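Local coordinates for HIT family hydrolase (Legionella pneumophila subsp. pneumophila, PDB 6D6J) that is a zinc-binding member of the histidine triad family that probably hydrolyses phosphate-linked nucleotide substrates through a histidine nucleophile, at the interface of chains A and B. Residues are numbered along the deposited sequence; one frame, centred on the assembly and turned at random. Chains: chain A/B, HIT family hydrolase.

Contact 1: the interface of chains A and B. Residues chain A 57-60, 95-96; chain B 76, 80, 85, 89, 91.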
loop_
_atom_site.group_PDB
_atom_site.type_symbol
_atom_site.label_atom_id
_atom_site.label_comp_id
_atom_site.label_asym_id
_atom_site.label_seq_id
_atom_site.Cartn_x
_atom_site.Cartn_y
_atom_site.Cartn_z
ATOM N N ILE A 57 9.507 2.226 5.451
ATOM C CA ILE A 57 8.622 3.307 5.013
ATOM C C ILE A 57 8.715 4.505 5.952
ATOM O O ILE A 57 8.491 5.646 5.532
ATOM C CB ILE A 57 7.184 2.769 4.835
ATOM C CG1 ILE A 57 7.128 1.816 3.633
ATOM C CG2 ILE A 57 6.150 3.889 4.718
ATOM C CD1 ILE A 57 7.235 2.484 2.269
ATOM N N ASN A 58 9.091 4.279 7.224
ATOM C CA ASN A 58 9.221 5.388 8.158
ATOM C C ASN A 58 10.324 6.359 7.744
ATOM O O ASN A 58 10.343 7.494 8.234
ATOM C CB ASN A 58 9.488 4.838 9.563
ATOM C CG ASN A 58 9.166 5.820 10.672
ATOM O OD1 ASN A 58 8.213 6.589 10.583
ATOM N ND2 ASN A 58 9.954 5.787 11.736
ATOM N N ASP A 59 11.209 5.966 6.819
ATOM C CA ASP A 59 12.293 6.811 6.326
ATOM C C ASP A 59 11.935 7.574 5.052
ATOM O O ASP A 59 12.766 8.341 4.547
ATOM C CB ASP A 59 13.522 5.947 6.000
ATOM C CG ASP A 59 14.134 5.280 7.215
ATOM O OD1 ASP A 59 13.937 5.789 8.340
ATOM O OD2 ASP A 59 14.835 4.256 7.018
ATOM N N VAL A 60 10.742 7.359 4.490
ATOM C CA VAL A 60 10.382 7.970 3.212
ATOM C C VAL A 60 10.338 9.492 3.309
ATOM O O VAL A 60 9.947 10.073 4.335
ATOM C CB VAL A 60 9.036 7.369 2.763
ATOM C CG1 VAL A 60 8.226 8.328 1.880
ATOM C CG2 VAL A 60 9.276 5.994 2.103
ATOM N N VAL A 95 5.454 -1.967 8.031
ATOM C CA VAL A 95 6.355 -0.912 8.488
ATOM C C VAL A 95 6.802 -1.211 9.914
ATOM O O VAL A 95 6.002 -1.126 10.860
ATOM C CB VAL A 95 5.747 0.489 8.358
ATOM C CG1 VAL A 95 6.825 1.541 8.677
ATOM C CG2 VAL A 95 5.126 0.692 6.963
ATOM N N ASN A 96 8.090 -1.533 10.066
ATOM C CA ASN A 96 8.709 -1.795 11.364
ATOM C C ASN A 96 8.152 -3.065 12.005
ATOM O O ASN A 96 7.290 -3.736 11.428
ATOM C CB ASN A 96 8.709 -0.545 12.257
ATOM C CG ASN A 96 9.526 0.583 11.641
ATOM O OD1 ASN A 96 10.329 0.343 10.733
ATOM N ND2 ASN A 96 9.324 1.804 12.106
ATOM N N LYS B 76 2.606 7.880 5.779
ATOM C CA LYS B 76 3.752 7.688 6.668
ATOM C C LYS B 76 3.959 8.878 7.595
ATOM O O LYS B 76 4.401 8.704 8.737
ATOM C CB LYS B 76 5.032 7.259 5.923
ATOM C CG LYS B 76 5.756 8.238 5.013
ATOM C CD LYS B 76 6.681 9.263 5.748
ATOM C CE LYS B 76 7.759 8.690 6.677
ATOM N NZ LYS B 76 8.855 9.709 6.890
ATOM N N GLN B 80 3.337 8.798 11.993
ATOM C CA GLN B 80 4.161 9.414 13.033
ATOM C C GLN B 80 3.325 10.335 13.917
ATOM O O GLN B 80 3.426 10.291 15.151
ATOM C CB GLN B 80 5.276 10.218 12.377
ATOM C CG GLN B 80 6.228 9.355 11.615
ATOM C CD GLN B 80 7.264 10.147 10.853
ATOM O OE1 GLN B 80 7.091 11.344 10.590
ATOM N NE2 GLN B 80 8.338 9.480 10.463
ATOM N N SER B 85 4.336 4.882 14.501
ATOM C CA SER B 85 5.514 4.533 13.721
ATOM C C SER B 85 6.602 3.843 14.534
ATOM O O SER B 85 7.331 3.016 13.982
ATOM C CB SER B 85 6.058 5.781 13.032
ATOM O OG SER B 85 6.296 6.813 13.970
ATOM N N TYR B 89 3.359 -0.442 11.896
ATOM C CA TYR B 89 2.003 -0.339 11.363
ATOM C C TYR B 89 1.980 -0.964 9.976
ATOM O O TYR B 89 3.026 -1.313 9.415
ATOM C CB TYR B 89 1.519 1.118 11.336
ATOM C CG TYR B 89 2.376 2.016 10.475
ATOM C CD1 TYR B 89 3.479 2.692 11.007
ATOM C CD2 TYR B 89 2.109 2.169 9.119
ATOM C CE1 TYR B 89 4.277 3.515 10.204
ATOM C CE2 TYR B 89 2.879 2.986 8.327
ATOM C CZ TYR B 89 3.948 3.660 8.865
ATOM O OH TYR B 89 4.694 4.462 8.038
ATOM N N LEU B 91 0.178 -0.705 5.942
ATOM C CA LEU B 91 -0.500 0.079 4.909
ATOM C C LEU B 91 -1.087 -0.880 3.879
ATOM O O LEU B 91 -0.387 -1.798 3.423
ATOM C CB LEU B 91 0.501 1.013 4.223
ATOM C CG LEU B 91 1.151 2.076 5.119
ATOM C CD1 LEU B 91 2.251 2.799 4.380
ATOM C CD2 LEU B 91 0.124 3.057 5.635
HETATM O O HOH W 1 5.775 6.388 9.401
#
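The 3-10 helix 57-59 of chain A, with the loop residue A:Val60 after it, lies against the C-terminal half of helix 62-81 of chain B, while strands 89-95 of the two chains run antiparallel and join their sheets, as in the dimers typical of histidine triad proteins. The strands pair at A:Val95 and B:Tyr89, whose backbone N and O atoms bond both ways, A:Val95 N giving 2.9 Å to B:Tyr89 O. B:Tyr89 holds its ring in the crowded position between backbone N and carbonyl carbon (chi1 60°), so that A:Val95 CB lies over the ring centre, 3.7 Å from the centroid, with CG1 and CG2 spread towards opposite ring edges. B:Lys76, bent at chi2 and chi3, crosses A:Ile57 and A:Val60 obliquely. Its NZ meets A:Val60 O on a lone pair at 2.8 Å, but stands above the carbonyl plane of A:Asn58 O. The charge expected on the amine would be met by two backbone dipoles. A:Asn58 has CG anti to its backbone N (chi1 -160°). B:Gln80 NE2 reaches A:Asn58 OD1 at 2.9 Å from above its carbonyl plane, while OD1 lies near the amide plane of B:Gln80. A water also holds that OD1, linking it to B:Lys76 O and the phenolic B:Tyr89 OH, 2.6 Å from the water. Beyond the strand, A:Asn96 ND2 points nearly along the C=O axis of B:Ser85 O, at 3.0 Å.

Contact 2: the interface of chains A and B. Residues chain A 60-61, 65, 68-69, 72, 93; chain B 65-66, 69-70, 72-73.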
loop_
_atom_site.group_PDB
_atom_site.type_symbol
_atom_site.label_atom_id
_atom_site.label_comp_id
_atom_site.label_asym_id
_atom_site.label_seq_id
_atom_site.Cartn_x
_atom_site.Cartn_y
_atom_site.Cartn_z
ATOM N N VAL A 60 10.742 7.359 4.490
ATOM C CA VAL A 60 10.382 7.970 3.212
ATOM C C VAL A 60 10.338 9.492 3.309
ATOM O O VAL A 60 9.947 10.073 4.335
ATOM C CB VAL A 60 9.036 7.369 2.763
ATOM C CG1 VAL A 60 8.226 8.328 1.880
ATOM C CG2 VAL A 60 9.276 5.994 2.103
ATOM N N ASN A 61 10.742 10.150 2.218
ATOM C CA ASN A 61 10.689 11.606 2.113
ATOM C C ASN A 61 9.952 11.996 0.830
ATOM O O ASN A 61 9.584 11.147 0.002
ATOM C CB ASN A 61 12.092 12.242 2.226
ATOM C CG ASN A 61 13.040 11.790 1.118
ATOM O OD1 ASN A 61 12.606 11.534 -0.014
ATOM N ND2 ASN A 61 14.327 11.668 1.437
ATOM N N SER A 65 8.802 10.548 -4.086
ATOM C CA SER A 65 7.506 10.395 -4.743
ATOM C C SER A 65 7.632 9.760 -6.126
ATOM O O SER A 65 6.800 8.928 -6.503
ATOM C CB SER A 65 6.743 11.720 -4.793
ATOM O OG SER A 65 7.450 12.704 -5.524
ATOM N N LEU A 68 8.277 5.974 -5.564
ATOM C CA LEU A 68 7.104 5.313 -5.009
ATOM C C LEU A 68 5.984 5.209 -6.039
ATOM O O LEU A 68 5.301 4.181 -6.119
ATOM C CB LEU A 68 6.635 6.033 -3.759
ATOM C CG LEU A 68 7.621 5.963 -2.583
ATOM C CD1 LEU A 68 7.160 6.868 -1.463
ATOM C CD2 LEU A 68 7.809 4.535 -2.072
ATOM N N ALA A 69 5.799 6.248 -6.865
ATOM C CA ALA A 69 4.827 6.162 -7.949
ATOM C C ALA A 69 5.204 5.040 -8.907
ATOM O O ALA A 69 4.341 4.292 -9.372
ATOM C CB ALA A 69 4.765 7.501 -8.684
ATOM N N LEU A 72 4.288 1.679 -7.329
ATOM C CA LEU A 72 2.850 1.435 -7.288
ATOM C C LEU A 72 2.287 1.172 -8.680
ATOM O O LEU A 72 1.471 0.267 -8.859
ATOM C CB LEU A 72 2.153 2.621 -6.621
ATOM C CG LEU A 72 2.459 2.760 -5.122
ATOM C CD1 LEU A 72 2.069 4.131 -4.594
ATOM C CD2 LEU A 72 1.758 1.657 -4.329
ATOM N N PHE A 93 2.246 -2.695 2.455
ATOM C CA PHE A 93 3.546 -2.384 3.045
ATOM C C PHE A 93 3.477 -2.685 4.535
ATOM O O PHE A 93 2.574 -2.193 5.232
ATOM C CB PHE A 93 3.920 -0.901 2.921
ATOM C CG PHE A 93 4.514 -0.491 1.594
ATOM C CD1 PHE A 93 5.763 -0.979 1.182
ATOM C CD2 PHE A 93 3.877 0.447 0.793
ATOM C CE1 PHE A 93 6.326 -0.571 -0.017
ATOM C CE2 PHE A 93 4.454 0.850 -0.413
ATOM C CZ PHE A 93 5.674 0.346 -0.793
ATOM N N SER B 65 -0.253 9.287 -10.893
ATOM C CA SER B 65 0.635 8.441 -10.101
ATOM C C SER B 65 1.361 9.219 -9.017
ATOM O O SER B 65 1.615 8.664 -7.949
ATOM C CB SER B 65 1.611 7.671 -10.989
ATOM O OG SER B 65 2.516 8.561 -11.621
ATOM N N GLU B 66 1.684 10.493 -9.257
ATOM C CA GLU B 66 2.279 11.319 -8.209
ATOM C C GLU B 66 1.307 11.530 -7.050
ATOM O O GLU B 66 1.694 11.440 -5.881
ATOM C CB GLU B 66 2.730 12.655 -8.799
ATOM C CG GLU B 66 3.325 13.591 -7.738
ATOM C CD GLU B 66 3.896 14.860 -8.327
ATOM O OE1 GLU B 66 5.127 15.075 -8.229
ATOM O OE2 GLU B 66 3.115 15.643 -8.901
ATOM N N ALA B 69 1.404 8.377 -5.025
ATOM C CA ALA B 69 2.597 8.339 -4.186
ATOM C C ALA B 69 2.470 9.300 -3.016
ATOM O O ALA B 69 2.915 9.001 -1.903
ATOM C CB ALA B 69 3.823 8.689 -5.021
ATOM N N ASN B 70 1.838 10.452 -3.239
ATOM C CA ASN B 70 1.700 11.436 -2.173
ATOM C C ASN B 70 0.709 10.985 -1.110
ATOM O O ASN B 70 0.851 11.357 0.062
ATOM C CB ASN B 70 1.344 12.800 -2.757
ATOM C CG ASN B 70 2.539 13.463 -3.401
ATOM O OD1 ASN B 70 3.683 13.090 -3.127
ATOM N ND2 ASN B 70 2.286 14.410 -4.272
ATOM N N LEU B 72 0.610 7.852 -0.167
ATOM C CA LEU B 72 1.491 6.982 0.605
ATOM C C LEU B 72 2.423 7.792 1.503
ATOM O O LEU B 72 2.582 7.478 2.692
ATOM C CB LEU B 72 2.267 6.094 -0.364
ATOM C CG LEU B 72 3.368 5.225 0.215
ATOM C CD1 LEU B 72 2.844 4.311 1.296
ATOM C CD2 LEU B 72 4.007 4.400 -0.897
ATOM N N ILE B 73 3.010 8.865 0.969
ATOM C CA ILE B 73 3.870 9.717 1.781
ATOM C C ILE B 73 3.078 10.345 2.921
ATOM O O ILE B 73 3.544 10.385 4.065
ATOM C CB ILE B 73 4.561 10.766 0.896
ATOM C CG1 ILE B 73 5.549 10.085 -0.063
ATOM C CG2 ILE B 73 5.294 11.806 1.755
ATOM C CD1 ILE B 73 5.954 10.956 -1.243
HETATM O O HOH W 2 6.885 13.017 -8.120
#
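In this histidine triad dimer, helix 65-82 of chain A packs across helix 62-81 of chain B, and small residues at the crossing let the two backbones come close. B:Leu72 buries the most surface here. Its CG is anti to the backbone N (chi1 173°), which sends both methyl branches towards chain A. CD2 meets A:Phe93 CE2 at 3.6 Å, and CD1 lies farther along the same side of the ring, near CD2 of the phenyl group. The two side chains cross at about a right angle, and A:Phe93, from strand 89-95, ties the helix pair to the sheet. A:Leu68 also crosses B:Leu72 nearly perpendicularly, its CD1 and CD2 both touching the B:Leu72 CD2 methyl. The twin residue A:Leu72 turns its CG anti to the carbonyl carbon instead (chi1 -68°), so the two copies of this leucine depart from exact symmetry and meet only loosely through their methyl tips.

A:Ser65, at the start of its helix, has the next greatest burial. Its carbonyl O faces the methyl of B:Ala69, 3.3 Å from CB, while its own CB rests against B:Ile73 CD1 at 3.7 Å. The A:Ser65 hydroxyl, held in the crowded position (chi1 61°), turns to a water 2.7 Å from OG, and the same water lies 2.7 Å from the carboxylate oxygen OE1 of B:Glu66. This bridge is a polar link in a contact without direct hydrogen bonds.

A:Ala69 repeats the close approach in the reverse sense: its CB sits 3.4 Å from B:Ser65 O, and the methyls of A:Ala69 and B:Ala69 meet at 4.0 Å. Towards the start of the chain A helix, B:Ile73 fills the angle between A:Leu68 and the preceding loop, its CG1 meeting A:Val60 CG1 at 3.7 Å.

The C-alpha centres of contact 1 and contact 2 lie about 12 Å apart, and A:Val60 belongs to both, its carbonyl used in contact 1 and its CG1 methyl facing side chains in both. Helix 62-81 of chain B and strand 89-95 of chain A contribute to each, so a polar, strand-paired region continues into an apolar helix crossing. An approximate two-fold axis repeats contact 1 elsewhere with the chains exchanged and passes near contact 2, which holds pairs in both senses. Their centres stand about 11 and 12 Å, respectively, from A:His107, the predicted nucleophile, so dimerisation may help to steady the active-site framework, although the structure alone does not show this.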